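Local coordinates for protein NADPH-dependent glyoxylate/hydroxypyruvate reductase (Rhizobium meliloti, PDB 5UNN) that probably reduces glyoxylate and hydroxypyruvate with NADPH, as a member of the D-isomer-specific 2-hydroxyacid dehydrogenase family, at residues E136-T141 with G162-G167. Numbering follows the deposited sequence.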
loop_
_atom_site.group_PDB
_atom_site.type_symbol
_atom_site.label_atom_id
_atom_site.label_comp_id
_atom_site.label_asym_id
_atom_site.label_seq_id
_atom_site.Cartn_x
_atom_site.Cartn_y
_atom_site.Cartn_z
ATOM N N GLU A 136 -13.605 -9.795 -7.434
ATOM C CA GLU A 136 -12.273 -9.500 -7.975
ATOM C C GLU A 136 -12.197 -8.008 -8.324
ATOM O O GLU A 136 -13.249 -7.337 -8.414
ATOM C CB GLU A 136 -11.962 -10.371 -9.192
ATOM C CG GLU A 136 -12.874 -10.152 -10.393
ATOM C CD GLU A 136 -12.385 -10.855 -11.650
ATOM O OE1 GLU A 136 -11.155 -10.854 -11.934
ATOM O OE2 GLU A 136 -13.256 -11.393 -12.369
ATOM N N ALA A 137 -10.978 -7.497 -8.524
ATOM C CA ALA A 137 -10.797 -6.082 -8.854
ATOM C C ALA A 137 -11.616 -5.660 -10.089
ATOM O O ALA A 137 -12.182 -4.568 -10.112
ATOM C CB ALA A 137 -9.314 -5.759 -9.052
ATOM N N ALA A 138 -11.771 -6.560 -11.075
ATOM C CA ALA A 138 -12.555 -6.242 -12.262
ATOM C C ALA A 138 -14.045 -6.001 -11.992
ATOM O O ALA A 138 -14.717 -5.387 -12.837
ATOM C CB ALA A 138 -12.369 -7.296 -13.336
ATOM N N ASP A 139 -14.543 -6.386 -10.818
ATOM C CA ASP A 139 -15.913 -6.084 -10.428
ATOM C C ASP A 139 -16.116 -4.674 -9.878
ATOM O O ASP A 139 -17.246 -4.311 -9.616
ATOM C CB ASP A 139 -16.397 -7.081 -9.365
ATOM C CG ASP A 139 -16.398 -8.521 -9.872
ATOM O OD1 ASP A 139 -16.715 -8.722 -11.059
ATOM O OD2 ASP A 139 -16.068 -9.434 -9.079
ATOM N N VAL A 140 -15.041 -3.896 -9.699
ATOM C CA VAL A 140 -15.096 -2.608 -9.052
ATOM C C VAL A 140 -14.579 -1.560 -10.032
ATOM O O VAL A 140 -13.520 -1.730 -10.657
ATOM C CB VAL A 140 -14.262 -2.601 -7.780
ATOM C CG1 VAL A 140 -14.041 -1.191 -7.241
ATOM C CG2 VAL A 140 -14.878 -3.504 -6.720
ATOM N N THR A 141 -15.364 -0.488 -10.195
ATOM C CA THR A 141 -14.926 0.668 -10.941
ATOM C C THR A 141 -14.358 1.721 -9.980
ATOM O O THR A 141 -15.045 2.205 -9.076
ATOM C CB THR A 141 -16.072 1.294 -11.743
ATOM O OG1 THR A 141 -16.513 0.367 -12.727
ATOM C CG2 THR A 141 -15.584 2.534 -12.477
ATOM N N GLY A 162 -6.121 -4.924 -12.311
ATOM C CA GLY A 162 -7.401 -5.524 -12.698
ATOM C C GLY A 162 -8.628 -4.637 -12.463
ATOM O O GLY A 162 -9.719 -4.998 -12.902
ATOM N N PHE A 163 -8.488 -3.504 -11.761
ATOM C CA PHE A 163 -9.651 -2.631 -11.506
ATOM C C PHE A 163 -10.192 -2.063 -12.835
ATOM O O PHE A 163 -9.411 -1.830 -13.747
ATOM C CB PHE A 163 -9.277 -1.437 -10.597
ATOM C CG PHE A 163 -9.103 -1.815 -9.157
ATOM C CD1 PHE A 163 -10.212 -2.020 -8.342
ATOM C CD2 PHE A 163 -7.843 -2.015 -8.617
ATOM C CE1 PHE A 163 -10.060 -2.362 -7.011
ATOM C CE2 PHE A 163 -7.688 -2.381 -7.291
ATOM C CZ PHE A 163 -8.807 -2.552 -6.485
ATOM N N LYS A 164 -11.504 -1.832 -12.938
ATOM C CA LYS A 164 -12.020 -0.958 -14.019
ATOM C C LYS A 164 -11.715 0.459 -13.546
ATOM O O LYS A 164 -11.947 0.785 -12.388
ATOM C CB LYS A 164 -13.521 -1.097 -14.272
ATOM C CG LYS A 164 -14.050 -2.483 -14.592
ATOM C CD LYS A 164 -13.418 -3.195 -15.767
ATOM C CE LYS A 164 -13.879 -4.657 -15.855
ATOM N NZ LYS A 164 -12.945 -5.455 -16.716
ATOM N N VAL A 165 -11.155 1.279 -14.425
ATOM C CA VAL A 165 -10.766 2.655 -14.071
ATOM C C VAL A 165 -11.338 3.665 -15.069
ATOM O O VAL A 165 -11.249 3.462 -16.281
ATOM C CB VAL A 165 -9.254 2.789 -14.015
ATOM C CG1 VAL A 165 -8.864 4.216 -13.635
ATOM C CG2 VAL A 165 -8.664 1.789 -13.009
ATOM N N ILE A 166 -11.929 4.739 -14.551
ATOM C CA ILE A 166 -12.365 5.888 -15.348
ATOM C C ILE A 166 -11.861 7.151 -14.676
ATOM O O ILE A 166 -11.568 7.146 -13.463
ATOM C CB ILE A 166 -13.893 5.911 -15.555
ATOM C CG1 ILE A 166 -14.639 5.998 -14.223
ATOM C CG2 ILE A 166 -14.310 4.675 -16.366
ATOM C CD1 ILE A 166 -16.154 6.115 -14.358
ATOM N N GLY A 167 -11.744 8.211 -15.469
ATOM C CA GLY A 167 -11.175 9.472 -14.995
ATOM C C GLY A 167 -12.098 10.653 -15.233
ATOM O O GLY A 167 -12.953 10.643 -16.152
#
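A137 sets its methyl squarely on the ring of F163: CB stands 3.8 Å from the ring centroid, 5° off the ring normal, a CH-pi contact. CG of F163 lies anti to its own carbonyl carbon (chi1 -75°), which brings the ring under that methyl and alongside V140, whose CG1 is 4.1 Å from CD1. L114 and C110 of helix 98-114 and L158 of helix 149-160 also pack on this ring. An alanine in place of F163 would probably open a gap beneath the A137 methyl and leave V140 with less apolar cover.

Outward from the strand runs K164. Its backbone N donates to V140 O at 3.0 Å, and CB sits 3.7 Å from OG1 of T141. The chain bends at chi2 (-56°), turning CG and CD along A138 O; CE comes within 3.2 Å of that oxygen, and NZ ends 3.9 Å from A138 CB.

T141 CG2 meets I166 CG1 at 4.0 Å. Here parallel strands 141-145 and 164-168 of the Rossmann-type domain begin to pair, joined through helix 149-160 in a beta-alpha-beta crossover. K164 and I166 continue the backbone pairing with V142 and I144, between an apolar F163 side and the exposed K164.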